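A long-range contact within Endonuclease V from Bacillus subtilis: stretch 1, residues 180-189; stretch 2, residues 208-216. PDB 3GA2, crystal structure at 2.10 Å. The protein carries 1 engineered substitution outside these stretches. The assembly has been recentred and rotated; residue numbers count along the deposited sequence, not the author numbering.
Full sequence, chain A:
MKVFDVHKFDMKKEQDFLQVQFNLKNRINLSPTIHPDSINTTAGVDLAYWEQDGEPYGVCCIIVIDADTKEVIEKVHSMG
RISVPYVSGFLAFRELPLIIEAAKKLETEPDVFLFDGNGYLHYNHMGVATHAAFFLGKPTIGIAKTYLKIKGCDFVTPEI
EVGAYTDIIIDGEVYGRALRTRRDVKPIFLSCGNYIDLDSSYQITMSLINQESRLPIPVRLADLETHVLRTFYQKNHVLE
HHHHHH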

ATOM      1  N   ARG A 180      -9.353  -5.593  13.055  1.00 17.86           N
ATOM      2  CA  ARG A 180      -8.782  -6.711  13.788  1.00 17.19           C
ATOM      3  C   ARG A 180      -8.681  -7.877  12.810  1.00 13.62           C
ATOM      4  O   ARG A 180      -9.668  -8.562  12.555  1.00 17.21           O
ATOM      5  CB  ARG A 180      -9.703  -7.112  14.944  1.00 19.12           C
ATOM      6  CG  ARG A 180      -9.106  -8.144  15.887  1.00 17.50           C
ATOM      7  CD  ARG A 180      -8.126  -7.499  16.857  1.00 17.77           C
ATOM      8  NE  ARG A 180      -8.805  -6.579  17.762  1.00 18.73           N
ATOM      9  CZ  ARG A 180      -8.203  -5.871  18.713  1.00 22.91           C
ATOM     10  NH1 ARG A 180      -6.893  -5.968  18.895  1.00 18.03           N
ATOM     11  NH2 ARG A 180      -8.919  -5.066  19.487  1.00 20.60           N
ATOM     12  N   THR A 181      -7.499  -8.101  12.252  1.00 21.65           N
ATOM     13  CA  THR A 181      -7.327  -9.197  11.313  1.00 21.56           C
ATOM     14  C   THR A 181      -7.031 -10.471  12.077  1.00 24.79           C
ATOM     15  O   THR A 181      -7.614 -11.519  11.808  1.00 33.29           O
ATOM     16  CB  THR A 181      -6.197  -8.917  10.331  1.00 17.11           C
ATOM     17  OG1 THR A 181      -5.079  -8.374  11.035  1.00 15.04           O
ATOM     18  CG2 THR A 181      -6.661  -7.939   9.268  1.00 18.51           C
ATOM     19  N   ARG A 182      -6.123 -10.379  13.035  1.00 22.00           N
ATOM     20  CA  ARG A 182      -5.773 -11.529  13.852  1.00 25.30           C
ATOM     21  C   ARG A 182      -6.311 -11.199  15.243  1.00 29.51           C
ATOM     22  O   ARG A 182      -6.037 -10.126  15.786  1.00 27.43           O
ATOM     23  CB  ARG A 182      -4.255 -11.711  13.855  1.00 19.27           C
ATOM     24  CG  ARG A 182      -3.770 -12.940  14.580  1.00 29.32           C
ATOM     25  CD  ARG A 182      -2.266 -12.997  14.531  1.00 29.46           C
ATOM     26  NE  ARG A 182      -1.725 -14.047  15.384  1.00 42.18           N
ATOM     27  CZ  ARG A 182      -0.457 -14.102  15.775  1.00 43.77           C
ATOM     28  NH1 ARG A 182       0.398 -13.162  15.386  1.00 42.50           N
ATOM     29  NH2 ARG A 182      -0.045 -15.090  16.556  1.00 40.92           N
ATOM     30  N   ARG A 183      -7.094 -12.106  15.817  1.00 27.96           N
ATOM     31  CA  ARG A 183      -7.695 -11.843  17.121  1.00 34.88           C
ATOM     32  C   ARG A 183      -6.716 -11.563  18.251  1.00 31.19           C
ATOM     33  O   ARG A 183      -5.653 -12.175  18.348  1.00 31.21           O
ATOM     34  CB  ARG A 183      -8.638 -12.983  17.522  1.00 30.36           C
ATOM     35  CG  ARG A 183      -7.991 -14.345  17.598  1.00 40.11           C
ATOM     36  CD  ARG A 183      -9.002 -15.396  18.060  1.00 49.36           C
ATOM     37  NE  ARG A 183      -9.415 -15.200  19.446  1.00 40.32           N
ATOM     38  CZ  ARG A 183      -8.600 -15.320  20.492  1.00 43.87           C
ATOM     39  NH1 ARG A 183      -9.061 -15.127  21.723  1.00 40.63           N
ATOM     40  NH2 ARG A 183      -7.327 -15.642  20.309  1.00 36.49           N
ATOM     41  N   ASP A 184      -7.100 -10.610  19.096  1.00 35.97           N
ATOM     42  CA  ASP A 184      -6.315 -10.192  20.256  1.00 45.57           C
ATOM     43  C   ASP A 184      -5.017  -9.461  19.912  1.00 45.16           C
ATOM     44  O   ASP A 184      -4.518  -8.686  20.728  1.00 51.84           O
ATOM     45  CB  ASP A 184      -6.008 -11.399  21.154  1.00 53.88           C
ATOM     46  CG  ASP A 184      -5.918 -11.026  22.626  1.00 61.93           C
ATOM     47  OD1 ASP A 184      -5.128 -10.121  22.972  1.00 65.55           O
ATOM     48  OD2 ASP A 184      -6.637 -11.644  23.442  1.00 59.72           O
ATOM     49  N   VAL A 185      -4.468  -9.693  18.720  1.00 39.84           N
ATOM     50  CA  VAL A 185      -3.228  -9.017  18.337  1.00 32.39           C
ATOM     51  C   VAL A 185      -3.530  -7.623  17.794  1.00 23.93           C
ATOM     52  O   VAL A 185      -4.677  -7.313  17.471  1.00 26.12           O
ATOM     53  CB  VAL A 185      -2.437  -9.810  17.263  1.00 34.46           C
ATOM     54  CG1 VAL A 185      -2.477 -11.297  17.581  1.00 35.54           C
ATOM     55  CG2 VAL A 185      -2.983  -9.523  15.879  1.00 37.10           C
ATOM     56  N   LYS A 186      -2.499  -6.788  17.694  1.00 26.05           N
ATOM     57  CA  LYS A 186      -2.658  -5.420  17.204  1.00 17.86           C
ATOM     58  C   LYS A 186      -3.403  -5.371  15.878  1.00 15.33           C
ATOM     59  O   LYS A 186      -3.087  -6.103  14.945  1.00 18.22           O
ATOM     60  CB  LYS A 186      -1.294  -4.746  17.038  1.00 16.35           C
ATOM     61  CG  LYS A 186      -1.367  -3.267  16.666  1.00 17.07           C
ATOM     62  CD  LYS A 186       0.031  -2.677  16.560  1.00 19.94           C
ATOM     63  CE  LYS A 186       0.011  -1.188  16.267  1.00 17.88           C
ATOM     64  NZ  LYS A 186       1.401  -0.656  16.130  1.00 13.07           N
ATOM     65  N   PRO A 187      -4.405  -4.495  15.774  1.00  7.68           N
ATOM     66  CA  PRO A 187      -5.154  -4.406  14.522  1.00 21.47           C
ATOM     67  C   PRO A 187      -4.364  -3.678  13.441  1.00 19.74           C
ATOM     68  O   PRO A 187      -3.310  -3.097  13.710  1.00 20.25           O
ATOM     69  CB  PRO A 187      -6.411  -3.647  14.934  1.00 20.01           C
ATOM     70  CG  PRO A 187      -5.895  -2.720  15.988  1.00 24.56           C
ATOM     71  CD  PRO A 187      -4.979  -3.606  16.799  1.00 17.85           C
ATOM     72  N   ILE A 188      -4.860  -3.741  12.214  1.00 14.43           N
ATOM     73  CA  ILE A 188      -4.213  -3.043  11.119  1.00 10.34           C
ATOM     74  C   ILE A 188      -5.135  -1.891  10.748  1.00 17.41           C
ATOM     75  O   ILE A 188      -6.281  -1.833  11.194  1.00 10.12           O
ATOM     76  CB  ILE A 188      -4.005  -3.944   9.890  1.00 14.18           C
ATOM     77  CG1 ILE A 188      -5.334  -4.569   9.464  1.00 16.76           C
ATOM     78  CG2 ILE A 188      -2.952  -5.004  10.197  1.00 13.76           C
ATOM     79  CD1 ILE A 188      -5.335  -5.065   8.044  1.00 24.47           C
ATOM     80  N   PHE A 189      -4.630  -0.972   9.936  1.00 13.66           N
ATOM     81  CA  PHE A 189      -5.419   0.171   9.532  1.00 10.22           C
ATOM     82  C   PHE A 189      -5.669   0.165   8.045  1.00  8.37           C
ATOM     83  O   PHE A 189      -4.772   0.358   7.237  1.00  6.20           O
ATOM     84  CB  PHE A 189      -4.731   1.439  10.018  1.00  8.60           C
ATOM     85  CG  PHE A 189      -4.523   1.434  11.489  1.00 13.50           C
ATOM     86  CD1 PHE A 189      -3.327   0.969  12.034  1.00 12.05           C
ATOM     87  CD2 PHE A 189      -5.572   1.753  12.344  1.00  9.40           C
ATOM     88  CE1 PHE A 189      -3.182   0.816  13.408  1.00 15.05           C
ATOM     89  CE2 PHE A 189      -5.439   1.603  13.721  1.00 13.48           C
ATOM     90  CZ  PHE A 189      -4.241   1.129  14.255  1.00 11.76           C
TER
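Stretch 2 (208-216) LINQESRLP

Two irregular segments can pack together without pairing as strands, provided a few side chains bridge the gap, and this contact in endonuclease V is a clear example. Stretch 2 has no regular helix or strand and reaches the N-cap of a helix at Pro216; stretch 1 is largely loop, becoming strand at Ile188. From first residue to last, the two chains run obliquely in the same general sense. The backbones come nearest at Arg182 and Arg214, whose CA atoms lie 4.9 Å apart, and the contact buries 545 Å² in all.

Arg214 contributes most. Its chain, p at chi1 and then extended, runs along stretch 1 past Val185, where Arg214 CB is 4.1 Å from Val185 CG2, and on to Lys186, whose O lies 3.1 Å from Arg214 CD. At its end, Arg214 NH1 makes a weak hydrogen bond of 3.1 Å to Pro187 O, which lies at the guanidinium edge.

Thr181 secures the backbone: its OG1 donates a short 2.6 Å hydrogen bond to Arg214 O, while its CG2 rests 3.5 Å from Ile209 CD1. Three residues before Arg214, the folded side chain of Gln211 (m at chi1 and chi2) brings its end toward stretch 1, placing Gln211 NE2 3.5 Å from Thr181 O in a weak hydrogen bond. Arg182 packs its CG 3.7 Å from Gln211 OE1, and a water accepts from both Arg214 N and, weakly, Arg182 NH1.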

ATOM      1  N   LEU A 208      -8.211 -12.572   2.526  1.00 12.57           N
ATOM      2  CA  LEU A 208      -6.789 -12.864   2.420  1.00 12.74           C
ATOM      3  C   LEU A 208      -6.153 -13.041   3.790  1.00 11.60           C
ATOM      4  O   LEU A 208      -4.931 -13.128   3.917  1.00 12.97           O
ATOM      5  CB  LEU A 208      -6.092 -11.729   1.669  1.00  8.72           C
ATOM      6  CG  LEU A 208      -6.584 -11.476   0.241  1.00 12.78           C
ATOM      7  CD1 LEU A 208      -5.918 -10.217  -0.335  1.00  7.72           C
ATOM      8  CD2 LEU A 208      -6.268 -12.681  -0.613  1.00  7.27           C
ATOM      9  N   ILE A 209      -6.991 -13.107   4.816  1.00 14.26           N
ATOM     10  CA  ILE A 209      -6.503 -13.248   6.177  1.00 17.70           C
ATOM     11  C   ILE A 209      -6.542 -14.670   6.725  1.00 20.66           C
ATOM     12  O   ILE A 209      -7.550 -15.369   6.614  1.00 19.63           O
ATOM     13  CB  ILE A 209      -7.304 -12.348   7.142  1.00 16.71           C
ATOM     14  CG1 ILE A 209      -7.115 -10.871   6.770  1.00 22.51           C
ATOM     15  CG2 ILE A 209      -6.867 -12.608   8.574  1.00 21.36           C
ATOM     16  CD1 ILE A 209      -5.671 -10.376   6.886  1.00 22.41           C
ATOM     17  N   ASN A 210      -5.434 -15.088   7.318  1.00 24.15           N
ATOM     18  CA  ASN A 210      -5.352 -16.401   7.938  1.00 35.15           C
ATOM     19  C   ASN A 210      -4.799 -16.135   9.338  1.00 36.80           C
ATOM     20  O   ASN A 210      -4.102 -15.143   9.552  1.00 31.60           O
ATOM     21  CB  ASN A 210      -4.410 -17.321   7.156  1.00 39.52           C
ATOM     22  CG  ASN A 210      -3.028 -17.390   7.764  1.00 44.18           C
ATOM     23  OD1 ASN A 210      -2.298 -16.399   7.800  1.00 43.95           O
ATOM     24  ND2 ASN A 210      -2.660 -18.568   8.256  1.00 58.25           N
ATOM     25  N   GLN A 211      -5.110 -17.006  10.290  1.00 40.04           N
ATOM     26  CA  GLN A 211      -4.636 -16.811  11.651  1.00 46.36           C
ATOM     27  C   GLN A 211      -3.159 -17.148  11.817  1.00 50.94           C
ATOM     28  O   GLN A 211      -2.792 -18.020  12.607  1.00 66.89           O
ATOM     29  CB  GLN A 211      -5.480 -17.635  12.626  1.00 48.68           C
ATOM     30  CG  GLN A 211      -6.933 -17.186  12.702  1.00 45.66           C
ATOM     31  CD  GLN A 211      -7.067 -15.702  12.999  1.00 49.50           C
ATOM     32  OE1 GLN A 211      -6.614 -15.217  14.039  1.00 53.13           O
ATOM     33  NE2 GLN A 211      -7.690 -14.972  12.081  1.00 40.45           N
ATOM     34  N   GLU A 212      -2.317 -16.445  11.066  1.00 45.65           N
ATOM     35  CA  GLU A 212      -0.872 -16.642  11.117  1.00 33.91           C
ATOM     36  C   GLU A 212      -0.228 -15.263  11.252  1.00 31.65           C
ATOM     37  O   GLU A 212       0.818 -15.107  11.883  1.00 32.35           O
ATOM     38  CB  GLU A 212      -0.387 -17.313   9.829  1.00 36.55           C
ATOM     39  CG  GLU A 212       0.731 -18.323  10.023  1.00 53.25           C
ATOM     40  CD  GLU A 212       0.227 -19.664  10.532  1.00 57.37           C
ATOM     41  OE1 GLU A 212      -0.424 -19.697  11.599  1.00 55.74           O
ATOM     42  OE2 GLU A 212       0.488 -20.687   9.861  1.00 59.27           O
ATOM     43  N   SER A 213      -0.872 -14.267  10.650  1.00 28.67           N
ATOM     44  CA  SER A 213      -0.399 -12.889  10.690  1.00 32.00           C
ATOM     45  C   SER A 213      -1.567 -11.925  10.567  1.00 28.04           C
ATOM     46  O   SER A 213      -2.658 -12.302  10.135  1.00 27.58           O
ATOM     47  CB  SER A 213       0.587 -12.624   9.555  1.00 30.72           C
ATOM     48  OG  SER A 213       1.739 -13.436   9.691  1.00 59.74           O
ATOM     49  N   ARG A 214      -1.341 -10.676  10.948  1.00 16.77           N
ATOM     50  CA  ARG A 214      -2.397  -9.676  10.856  1.00 22.45           C
ATOM     51  C   ARG A 214      -2.392  -9.022   9.477  1.00 17.36           C
ATOM     52  O   ARG A 214      -3.256  -8.204   9.169  1.00 13.16           O
ATOM     53  CB  ARG A 214      -2.214  -8.609  11.933  1.00 21.44           C
ATOM     54  CG  ARG A 214      -0.866  -7.927  11.905  1.00 16.77           C
ATOM     55  CD  ARG A 214      -0.802  -6.829  12.952  1.00 21.12           C
ATOM     56  NE  ARG A 214       0.491  -6.151  12.933  1.00 21.95           N
ATOM     57  CZ  ARG A 214       0.650  -4.847  13.117  1.00 18.75           C
ATOM     58  NH1 ARG A 214      -0.405  -4.068  13.334  1.00 16.96           N
ATOM     59  NH2 ARG A 214       1.862  -4.324  13.080  1.00 12.84           N
ATOM     60  N   LEU A 215      -1.418  -9.384   8.651  1.00  7.85           N
ATOM     61  CA  LEU A 215      -1.332  -8.829   7.311  1.00 18.14           C
ATOM     62  C   LEU A 215      -1.894  -9.808   6.299  1.00 14.92           C
ATOM     63  O   LEU A 215      -1.635 -11.006   6.376  1.00 16.15           O
ATOM     64  CB  LEU A 215       0.121  -8.534   6.932  1.00 15.67           C
ATOM     65  CG  LEU A 215       0.907  -7.596   7.841  1.00 27.44           C
ATOM     66  CD1 LEU A 215       2.314  -7.469   7.284  1.00 22.55           C
ATOM     67  CD2 LEU A 215       0.235  -6.231   7.921  1.00 21.66           C
ATOM     68  N   PRO A 216      -2.676  -9.310   5.331  1.00 17.74           N
ATOM     69  CA  PRO A 216      -3.232 -10.222   4.324  1.00 11.90           C
ATOM     70  C   PRO A 216      -2.121 -10.981   3.606  1.00 12.47           C
ATOM     71  O   PRO A 216      -1.029 -10.452   3.413  1.00 19.98           O
ATOM     72  CB  PRO A 216      -4.033  -9.291   3.408  1.00 12.25           C
ATOM     73  CG  PRO A 216      -3.401  -7.940   3.619  1.00 22.87           C
ATOM     74  CD  PRO A 216      -3.092  -7.920   5.090  1.00 10.34           C
TER
HETATM   75  O   HOH W   1       0.951 -10.581  13.183  1.00 15.45           O